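Long-range contacts in cytosolic malate dehydrogenase (Trichomonas vaginalis, PDB 4UUO), which probably catalyses the NAD-dependent interconversion of malate and oxaloacetate: residues P271-Y276 with V298-L304; I278-F284 with T315-I320; V72-G78 with A113-A118. All coordinates share one frame; numbering follows the deposited sequence.

Contact 1: residues P271-Y276 with V298-L304; sequences PDNEPY and VVEGLEL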
loop_
_atom_site.group_PDB
_atom_site.type_symbol
_atom_site.label_atom_id
_atom_site.label_comp_id
_atom_site.label_asym_id
_atom_site.label_seq_id
_atom_site.Cartn_x
_atom_site.Cartn_y
_atom_site.Cartn_z
ATOM N N PRO A 271 -33.469 4.807 1.120
ATOM C CA PRO A 271 -34.185 6.037 1.482
ATOM C C PRO A 271 -35.687 5.810 1.584
ATOM O O PRO A 271 -36.194 4.817 1.055
ATOM C CB PRO A 271 -33.857 6.993 0.329
ATOM C CG PRO A 271 -32.574 6.477 -0.237
ATOM C CD PRO A 271 -32.647 4.982 -0.090
ATOM N N ASP A 272 -36.384 6.721 2.254
ATOM C CA ASP A 272 -37.833 6.636 2.392
ATOM C C ASP A 272 -38.510 6.717 1.029
ATOM O O ASP A 272 -39.590 6.168 0.829
ATOM C CB ASP A 272 -38.338 7.745 3.311
ATOM C CG ASP A 272 -37.603 7.772 4.632
ATOM O OD1 ASP A 272 -36.491 8.339 4.680
ATOM O OD2 ASP A 272 -38.122 7.208 5.618
ATOM N N ASN A 273 -37.854 7.399 0.095
ATOM C CA ASN A 273 -38.320 7.514 -1.284
ATOM C C ASN A 273 -38.440 6.156 -1.983
ATOM O O ASN A 273 -39.270 5.982 -2.872
ATOM C CB ASN A 273 -37.378 8.435 -2.069
ATOM C CG ASN A 273 -37.728 8.521 -3.544
ATOM O OD1 ASN A 273 -37.165 7.799 -4.368
ATOM N ND2 ASN A 273 -38.655 9.411 -3.886
ATOM N N GLU A 274 -37.616 5.199 -1.561
ATOM C CA GLU A 274 -37.576 3.859 -2.157
ATOM C C GLU A 274 -37.441 3.910 -3.673
ATOM O O GLU A 274 -38.365 3.522 -4.389
ATOM C CB GLU A 274 -38.825 3.053 -1.781
ATOM C CG GLU A 274 -38.870 2.603 -0.328
ATOM C CD GLU A 274 -40.033 1.669 -0.036
ATOM O OE1 GLU A 274 -40.671 1.192 -0.998
ATOM O OE2 GLU A 274 -40.308 1.409 1.157
ATOM N N PRO A 275 -36.287 4.387 -4.167
ATOM C CA PRO A 275 -36.112 4.513 -5.617
ATOM C C PRO A 275 -36.228 3.158 -6.306
ATOM O O PRO A 275 -35.884 2.141 -5.699
ATOM C CB PRO A 275 -34.696 5.089 -5.757
ATOM C CG PRO A 275 -34.348 5.630 -4.392
ATOM C CD PRO A 275 -35.065 4.746 -3.428
ATOM N N TYR A 276 -36.736 3.151 -7.536
ATOM C CA TYR A 276 -36.836 1.937 -8.351
ATOM C C TYR A 276 -37.631 0.815 -7.673
ATOM O O TYR A 276 -37.473 -0.360 -8.020
ATOM C CB TYR A 276 -35.433 1.434 -8.719
ATOM C CG TYR A 276 -34.571 2.493 -9.368
ATOM C CD1 TYR A 276 -34.711 2.794 -10.719
ATOM C CD2 TYR A 276 -33.629 3.201 -8.631
ATOM C CE1 TYR A 276 -33.936 3.768 -11.321
ATOM C CE2 TYR A 276 -32.846 4.179 -9.225
ATOM C CZ TYR A 276 -33.005 4.455 -10.572
ATOM O OH TYR A 276 -32.237 5.422 -11.174
ATOM N N VAL A 298 -29.128 9.316 -4.305
ATOM C CA VAL A 298 -29.385 8.252 -5.270
ATOM C C VAL A 298 -29.772 8.823 -6.631
ATOM O O VAL A 298 -30.670 9.661 -6.722
ATOM C CB VAL A 298 -30.519 7.307 -4.787
ATOM C CG1 VAL A 298 -30.892 6.301 -5.873
ATOM C CG2 VAL A 298 -30.127 6.597 -3.500
ATOM N N VAL A 299 -29.091 8.378 -7.684
ATOM C CA VAL A 299 -29.484 8.717 -9.051
ATOM C C VAL A 299 -30.845 8.076 -9.346
ATOM O O VAL A 299 -30.935 6.859 -9.516
ATOM C CB VAL A 299 -28.428 8.246 -10.077
ATOM C CG1 VAL A 299 -28.925 8.435 -11.498
ATOM C CG2 VAL A 299 -27.105 8.978 -9.857
ATOM N N GLU A 300 -31.895 8.897 -9.403
ATOM C CA GLU A 300 -33.275 8.396 -9.340
ATOM C C GLU A 300 -33.970 8.103 -10.673
ATOM O O GLU A 300 -34.815 7.207 -10.740
ATOM C CB GLU A 300 -34.145 9.382 -8.555
ATOM C CG GLU A 300 -34.016 9.280 -7.047
ATOM C CD GLU A 300 -34.996 10.186 -6.322
ATOM O OE1 GLU A 300 -35.815 10.846 -6.997
ATOM O OE2 GLU A 300 -34.951 10.237 -5.075
ATOM N N GLY A 301 -33.647 8.853 -11.722
ATOM C CA GLY A 301 -34.366 8.715 -12.978
ATOM C C GLY A 301 -33.587 8.016 -14.076
ATOM O O GLY A 301 -33.040 8.668 -14.964
ATOM N N LEU A 302 -33.543 6.689 -14.023
ATOM C CA LEU A 302 -32.796 5.908 -15.009
ATOM C C LEU A 302 -33.692 4.904 -15.730
ATOM O O LEU A 302 -34.725 4.484 -15.203
ATOM C CB LEU A 302 -31.619 5.173 -14.347
ATOM C CG LEU A 302 -30.390 5.977 -13.901
ATOM C CD1 LEU A 302 -29.375 5.083 -13.206
ATOM C CD2 LEU A 302 -29.746 6.678 -15.076
ATOM N N GLU A 303 -33.287 4.528 -16.940
ATOM C CA GLU A 303 -33.995 3.516 -17.715
ATOM C C GLU A 303 -33.386 2.136 -17.483
ATOM O O GLU A 303 -32.268 1.853 -17.924
ATOM C CB GLU A 303 -33.969 3.861 -19.208
ATOM C CG GLU A 303 -34.612 5.192 -19.562
ATOM C CD GLU A 303 -36.116 5.188 -19.371
ATOM O OE1 GLU A 303 -36.717 4.093 -19.375
ATOM O OE2 GLU A 303 -36.696 6.283 -19.217
ATOM N N LEU A 304 -34.126 1.281 -16.785
ATOM C CA LEU A 304 -33.659 -0.069 -16.499
ATOM C C LEU A 304 -34.336 -1.079 -17.413
ATOM O O LEU A 304 -35.560 -1.120 -17.500
ATOM C CB LEU A 304 -33.918 -0.435 -15.036
ATOM C CG LEU A 304 -33.382 0.517 -13.965
ATOM C CD1 LEU A 304 -33.597 -0.085 -12.594
ATOM C CD2 LEU A 304 -31.910 0.837 -14.187
HETATM O O HOH W 1 -36.667 5.560 -9.141
#
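Tyr276 meets Val299 and Glu300 in a surface contact between two loops of the C-terminal domain. Residues 271-276 belong to the connection from strand 264-269 to strand 283-290, while 298-304 runs from the end of strand 296-298, an outer strand of the three-stranded antiparallel sheet, toward helix 306-329. The tyrosine does most of the work. With its CG anti to the carbonyl carbon (chi1 -53°), the ring reaches across to the other loop, and OH donates to Val299 O at 2.6 Å, approaching that oxygen 29° from its carbonyl plane. A second tie runs through a water: Tyr276 N donates to it, and it donates in turn to Glu300 O, 2.9 Å from the water oxygen. The same water sits over the centre of one ring face, 3.6 Å above the plane. Farther along, Leu304 CD1 packs 3.6 Å from Tyr276 CD1, the two side chains crossing at about a right angle. Trp182 adds an edge-to-face partner for the tyrosine ring.

At the other end the packing is aliphatic. Val298 forks between two prolines: CG1 lies 3.8 Å from Pro275 CG, and CG2 is 4.1 Å from Pro271 CG. Pro271 opens a type I turn that ends at Glu274, whose N bonds back to Pro271 O, and Pro275 follows directly. The chemistry is therefore divided: proline and valine make apolar contact, while the polar ties, one direct and one through water, rest on backbone carbonyls of two consecutive residues rather than on side chains of 298-304.

Contact 2: residues I278-F284 with T315-I320; sequences IKQGTIF and TEKELI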
loop_
_atom_site.group_PDB
_atom_site.type_symbol
_atom_site.label_atom_id
_atom_site.label_comp_id
_atom_site.label_asym_id
_atom_site.label_seq_id
_atom_site.Cartn_x
_atom_site.Cartn_y
_atom_site.Cartn_z
ATOM N N ILE A 278 -37.276 -0.339 -4.822
ATOM C CA ILE A 278 -36.466 -1.102 -3.880
ATOM C C ILE A 278 -36.966 -0.825 -2.471
ATOM O O ILE A 278 -36.859 0.297 -1.971
ATOM C CB ILE A 278 -34.968 -0.761 -3.993
ATOM C CG1 ILE A 278 -34.416 -1.251 -5.334
ATOM C CG2 ILE A 278 -34.188 -1.385 -2.847
ATOM C CD1 ILE A 278 -34.653 -2.732 -5.597
ATOM N N LYS A 279 -37.527 -1.854 -1.845
ATOM C CA LYS A 279 -38.184 -1.715 -0.552
ATOM C C LYS A 279 -37.194 -1.331 0.550
ATOM O O LYS A 279 -36.069 -1.848 0.611
ATOM C CB LYS A 279 -38.918 -3.015 -0.198
ATOM C CG LYS A 279 -39.985 -3.396 -1.223
ATOM C CD LYS A 279 -40.313 -4.885 -1.210
ATOM C CE LYS A 279 -41.427 -5.205 -2.204
ATOM N NZ LYS A 279 -41.731 -6.662 -2.299
ATOM N N GLN A 280 -37.625 -0.404 1.401
ATOM C CA GLN A 280 -36.829 0.056 2.529
ATOM C C GLN A 280 -36.600 -1.105 3.493
ATOM O O GLN A 280 -37.353 -2.076 3.488
ATOM C CB GLN A 280 -37.526 1.228 3.234
ATOM C CG GLN A 280 -36.648 1.985 4.229
ATOM C CD GLN A 280 -37.354 3.174 4.858
ATOM O OE1 GLN A 280 -38.550 3.386 4.648
ATOM N NE2 GLN A 280 -36.611 3.959 5.637
ATOM N N GLY A 281 -35.553 -1.022 4.306
ATOM C CA GLY A 281 -35.302 -2.056 5.292
ATOM C C GLY A 281 -34.089 -2.924 5.025
ATOM O O GLY A 281 -33.828 -3.868 5.776
ATOM N N THR A 282 -33.359 -2.625 3.953
ATOM C CA THR A 282 -32.071 -3.269 3.707
ATOM C C THR A 282 -31.010 -2.228 3.363
ATOM O O THR A 282 -31.326 -1.069 3.081
ATOM C CB THR A 282 -32.139 -4.310 2.561
ATOM O OG1 THR A 282 -32.512 -3.665 1.337
ATOM C CG2 THR A 282 -33.131 -5.429 2.881
ATOM N N ILE A 283 -29.749 -2.649 3.397
ATOM C CA ILE A 283 -28.651 -1.830 2.901
ATOM C C ILE A 283 -28.412 -2.191 1.432
ATOM O O ILE A 283 -27.863 -3.251 1.123
ATOM C CB ILE A 283 -27.366 -2.034 3.731
ATOM C CG1 ILE A 283 -27.674 -1.880 5.221
ATOM C CG2 ILE A 283 -26.290 -1.050 3.313
ATOM C CD1 ILE A 283 -28.273 -0.537 5.576
ATOM N N PHE A 284 -28.844 -1.306 0.535
ATOM C CA PHE A 284 -28.898 -1.586 -0.899
ATOM C C PHE A 284 -27.934 -0.690 -1.678
ATOM O O PHE A 284 -27.830 0.506 -1.401
ATOM C CB PHE A 284 -30.333 -1.392 -1.408
ATOM C CG PHE A 284 -30.631 -2.091 -2.709
ATOM C CD1 PHE A 284 -30.381 -1.472 -3.920
ATOM C CD2 PHE A 284 -31.186 -3.363 -2.713
ATOM C CE1 PHE A 284 -30.666 -2.115 -5.111
ATOM C CE2 PHE A 284 -31.473 -4.012 -3.900
ATOM C CZ PHE A 284 -31.212 -3.389 -5.100
ATOM N N THR A 315 -31.407 -9.595 -6.160
ATOM C CA THR A 315 -30.473 -9.130 -5.140
ATOM C C THR A 315 -31.210 -8.616 -3.899
ATOM O O THR A 315 -30.752 -8.822 -2.774
ATOM C CB THR A 315 -29.518 -8.037 -5.698
ATOM O OG1 THR A 315 -28.567 -7.668 -4.692
ATOM C CG2 THR A 315 -30.280 -6.800 -6.160
ATOM N N GLU A 316 -32.358 -7.976 -4.097
ATOM C CA GLU A 316 -33.168 -7.535 -2.969
ATOM C C GLU A 316 -33.733 -8.728 -2.214
ATOM O O GLU A 316 -33.816 -8.718 -0.984
ATOM C CB GLU A 316 -34.305 -6.638 -3.432
ATOM C CG GLU A 316 -35.169 -6.153 -2.301
ATOM C CD GLU A 316 -36.202 -5.162 -2.768
ATOM O OE1 GLU A 316 -36.498 -5.148 -3.982
ATOM O OE2 GLU A 316 -36.708 -4.393 -1.927
ATOM N N LYS A 317 -34.125 -9.750 -2.968
ATOM C CA LYS A 317 -34.605 -11.004 -2.404
ATOM C C LYS A 317 -33.545 -11.620 -1.491
ATOM O O LYS A 317 -33.865 -12.202 -0.454
ATOM C CB LYS A 317 -34.979 -11.979 -3.523
ATOM C CG LYS A 317 -35.691 -13.241 -3.074
ATOM C CD LYS A 317 -37.098 -12.955 -2.602
ATOM C CE LYS A 317 -37.785 -14.248 -2.225
ATOM N NZ LYS A 317 -36.922 -15.030 -1.297
ATOM N N GLU A 318 -32.281 -11.478 -1.882
ATOM C CA GLU A 318 -31.176 -12.022 -1.102
ATOM C C GLU A 318 -30.925 -11.199 0.152
ATOM O O GLU A 318 -30.656 -11.748 1.220
ATOM C CB GLU A 318 -29.898 -12.090 -1.936
ATOM C CG GLU A 318 -28.686 -12.548 -1.132
ATOM C CD GLU A 318 -27.419 -12.650 -1.960
ATOM O OE1 GLU A 318 -27.183 -13.728 -2.540
ATOM O OE2 GLU A 318 -26.657 -11.657 -2.027
ATOM N N LEU A 319 -31.009 -9.879 0.011
ATOM C CA LEU A 319 -30.798 -8.971 1.129
ATOM C C LEU A 319 -31.860 -9.166 2.203
ATOM O O LEU A 319 -31.539 -9.319 3.383
ATOM C CB LEU A 319 -30.798 -7.526 0.640
ATOM C CG LEU A 319 -29.526 -7.135 -0.107
ATOM C CD1 LEU A 319 -29.657 -5.748 -0.712
ATOM C CD2 LEU A 319 -28.353 -7.196 0.844
ATOM N N ILE A 320 -33.122 -9.165 1.781
ATOM C CA ILE A 320 -34.250 -9.368 2.684
ATOM C C ILE A 320 -34.202 -10.758 3.322
ATOM O O ILE A 320 -34.552 -10.935 4.490
ATOM C CB ILE A 320 -35.596 -9.192 1.948
ATOM C CG1 ILE A 320 -35.737 -7.765 1.422
ATOM C CG2 ILE A 320 -36.756 -9.517 2.862
ATOM C CD1 ILE A 320 -36.996 -7.535 0.607
#
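Glu316, on helix 306-329, reaches across to the loop that leads into strand 283-290, meeting Phe284, Ile278 and Lys279 in turn. Its CB lies 3.9 Å from Phe284 CE2, the first thing it touches. From there CG leaves anti to the backbone N (chi1 -180°) and the chain stays extended, which carries the carboxylate away from the helix and past the phenylalanine. At the tip the two oxygens part company. OE1 packs against Ile278 CD1, an apolar neighbour, the two side chains sliding past each other in opposite directions. OE2 accepts a hydrogen bond from Lys279 N at 2.7 Å; the amide comes to the syn side, 24° out of the carboxylate plane, and the bond is bent, with an angle of 137° at the hydrogen. The Lys279 side chain crosses the glutamate at about a right angle, with CB, CG and CD all near OE2, but its NZ stays 5.5 Å from that oxygen, so any charge attraction acts at a distance.

This is the C-terminal domain of the lactate/malate dehydrogenase fold, with the long final helix packed on the antiparallel sheet that holds strand 283-290. One turn on from Glu316, Leu319 CD1 lies 3.5 Å from Phe284 CD2, and Leu319 CB meets Thr282 CG2, which also touches Ile320 CG1 at 3.8 Å. The Leu319 side chain is about 7 Å from that of His185, the predicted proton acceptor. Ile278 CG2 sits over one face of the Phe284 ring, near its rim. Thr315 presents its methyl to this ring, CG2 to CZ 3.7 Å, while its OG1 bonds with Asn184 N and with Thr188 OG1 beyond the contact.

Contact 3: residues V72-G78 with A113-A118; sequences VEEAFKG and ALNDYA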
loop_
_atom_site.group_PDB
_atom_site.type_symbol
_atom_site.label_atom_id
_atom_site.label_comp_id
_atom_site.label_asym_id
_atom_site.label_seq_id
_atom_site.Cartn_x
_atom_site.Cartn_y
_atom_site.Cartn_z
ATOM N N VAL A 72 -12.799 -1.531 22.428
ATOM C CA VAL A 72 -13.614 -0.853 21.421
ATOM C C VAL A 72 -13.986 0.571 21.827
ATOM O O VAL A 72 -14.173 1.427 20.965
ATOM C CB VAL A 72 -14.910 -1.647 21.092
ATOM C CG1 VAL A 72 -14.576 -3.106 20.806
ATOM C CG2 VAL A 72 -15.923 -1.541 22.214
ATOM N N GLU A 73 -14.076 0.834 23.129
ATOM C CA GLU A 73 -14.389 2.180 23.598
ATOM C C GLU A 73 -13.245 3.125 23.251
ATOM O O GLU A 73 -13.475 4.266 22.859
ATOM C CB GLU A 73 -14.672 2.198 25.107
ATOM C CG GLU A 73 -13.547 1.671 25.995
ATOM C CD GLU A 73 -13.708 0.203 26.354
ATOM O OE1 GLU A 73 -14.688 -0.425 25.896
ATOM O OE2 GLU A 73 -12.855 -0.323 27.102
ATOM N N GLU A 74 -12.013 2.634 23.374
ATOM C CA GLU A 74 -10.832 3.426 23.054
ATOM C C GLU A 74 -10.667 3.559 21.541
ATOM O O GLU A 74 -10.244 4.602 21.039
ATOM C CB GLU A 74 -9.582 2.799 23.674
ATOM C CG GLU A 74 -8.320 3.626 23.482
ATOM C CD GLU A 74 -7.069 2.919 23.970
ATOM O OE1 GLU A 74 -7.144 1.706 24.266
ATOM O OE2 GLU A 74 -6.009 3.578 24.050
ATOM N N ALA A 75 -11.011 2.492 20.825
ATOM C CA ALA A 75 -10.886 2.450 19.371
ATOM C C ALA A 75 -11.915 3.331 18.658
ATOM O O ALA A 75 -11.604 3.968 17.647
ATOM C CB ALA A 75 -11.009 1.015 18.881
ATOM N N PHE A 76 -13.136 3.360 19.183
ATOM C CA PHE A 76 -14.243 4.035 18.513
ATOM C C PHE A 76 -14.465 5.463 18.991
ATOM O O PHE A 76 -15.302 6.173 18.434
ATOM C CB PHE A 76 -15.541 3.244 18.701
ATOM C CG PHE A 76 -15.677 2.064 17.782
ATOM C CD1 PHE A 76 -15.074 0.856 18.087
ATOM C CD2 PHE A 76 -16.416 2.162 16.616
ATOM C CE1 PHE A 76 -15.202 -0.233 17.237
ATOM C CE2 PHE A 76 -16.554 1.079 15.768
ATOM C CZ PHE A 76 -15.945 -0.119 16.076
ATOM N N LYS A 77 -13.734 5.887 20.020
ATOM C CA LYS A 77 -13.991 7.194 20.624
ATOM C C LYS A 77 -13.619 8.339 19.682
ATOM O O LYS A 77 -12.522 8.370 19.116
ATOM C CB LYS A 77 -13.244 7.341 21.960
ATOM C CG LYS A 77 -11.725 7.297 21.858
ATOM C CD LYS A 77 -11.053 7.429 23.222
ATOM C CE LYS A 77 -9.533 7.510 23.077
ATOM N NZ LYS A 77 -8.980 6.411 22.233
ATOM N N GLY A 78 -14.569 9.255 19.497
ATOM C CA GLY A 78 -14.347 10.488 18.764
ATOM C C GLY A 78 -14.019 10.394 17.285
ATOM O O GLY A 78 -13.597 11.391 16.691
ATOM N N ALA A 113 -20.915 0.595 19.737
ATOM C CA ALA A 113 -19.659 1.282 20.033
ATOM C C ALA A 113 -19.613 2.629 19.313
ATOM O O ALA A 113 -19.303 3.661 19.915
ATOM C CB ALA A 113 -18.468 0.419 19.634
ATOM N N LEU A 114 -19.929 2.602 18.020
ATOM C CA LEU A 114 -20.063 3.815 17.227
ATOM C C LEU A 114 -21.066 4.763 17.868
ATOM O O LEU A 114 -20.780 5.936 18.081
ATOM C CB LEU A 114 -20.504 3.477 15.803
ATOM C CG LEU A 114 -19.481 2.798 14.894
ATOM C CD1 LEU A 114 -20.181 2.047 13.766
ATOM C CD2 LEU A 114 -18.490 3.820 14.338
ATOM N N ASN A 115 -22.237 4.227 18.192
ATOM C CA ASN A 115 -23.335 5.012 18.752
ATOM C C ASN A 115 -22.961 5.778 20.016
ATOM O O ASN A 115 -23.234 6.973 20.133
ATOM C CB ASN A 115 -24.526 4.101 19.052
ATOM C CG ASN A 115 -25.771 4.874 19.419
ATOM O OD1 ASN A 115 -26.402 5.487 18.562
ATOM N ND2 ASN A 115 -26.138 4.838 20.693
ATOM N N ASP A 116 -22.332 5.082 20.956
ATOM C CA ASP A 116 -21.970 5.679 22.235
ATOM C C ASP A 116 -20.718 6.549 22.134
ATOM O O ASP A 116 -20.694 7.679 22.622
ATOM C CB ASP A 116 -21.757 4.587 23.290
ATOM C CG ASP A 116 -22.971 3.683 23.458
ATOM O OD1 ASP A 116 -24.111 4.181 23.366
ATOM O OD2 ASP A 116 -22.783 2.469 23.685
ATOM N N TYR A 117 -19.685 6.023 21.487
ATOM C CA TYR A 117 -18.362 6.631 21.558
ATOM C C TYR A 117 -18.008 7.519 20.364
ATOM O O TYR A 117 -17.388 8.566 20.537
ATOM C CB TYR A 117 -17.308 5.534 21.724
ATOM C CG TYR A 117 -17.563 4.657 22.930
ATOM C CD1 TYR A 117 -17.608 5.203 24.208
ATOM C CD2 TYR A 117 -17.787 3.292 22.793
ATOM C CE1 TYR A 117 -17.851 4.414 25.318
ATOM C CE2 TYR A 117 -18.031 2.492 23.901
ATOM C CZ TYR A 117 -18.062 3.061 25.161
ATOM O OH TYR A 117 -18.302 2.279 26.270
ATOM N N ALA A 118 -18.393 7.109 19.160
ATOM C CA ALA A 118 -18.038 7.872 17.965
ATOM C C ALA A 118 -18.827 9.171 17.888
ATOM O O ALA A 118 -19.817 9.357 18.602
ATOM C CB ALA A 118 -18.263 7.042 16.700
#
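Helix 72-76 and the end of helix 96-117, where Phe76 and Tyr117 meet, cross at -70° with their axes 9.2 Å apart, and just beyond helix 72-76 Gly78 N donates an almost straight bond (174°) to O of Tyr117, the last residue of the other helix, 3.1 Å away and from above the carbonyl plane. Ala113 CB rests over one face of the Phe76 ring, 3.8 Å from its centroid, as a CH-pi contact. Leu114 comes to that ring's edge instead, with CD2 in the ring plane and 3.5 Å from Phe76 CD2. Val72 CG2 adds a looser contact with Ala113 CB.

The setting is the Rossmann fold of the NAD-binding domain. Helix 72-76 lies on the crossover from edge strand 63-69 back to strand 81-84, and helix 96-117 comes after that strand, leading on to 123-126. Tyr117 makes a second CH-pi contact: Glu73 CB stands 3.7 Å from the centroid of its ring. Asp116 CB covers the opposite face. Tyr117 CG is anti to the carbonyl carbon, which turns the ring across the start of helix 72-76, while Phe76 also touches Leu7 and Leu39 of the parallel sheet.

How the contacts relate
Contacts 1 and 2 share the C-terminal domain and alternate along the chain. Both use the connection between strands 264-269 and 283-290, and their second segments come from the run into and along helix 306-329; they touch where Glu274 OE2 probably accepts a weak hydrogen bond from Gln280 N, 3.2 Å away. Contact 1 joins two surface loops through main-chain carbonyls and a water, whereas contact 2 is buried, with one carboxylate-to-amide bond amid apolar packing. Contact 3 stands apart in the NAD-binding domain, its nearest atoms about 12 Å from contact 2 and about 17 Å from contact 1. Partly buried, it sets a short helix against the end of a longer one, through ring faces and a backbone bond.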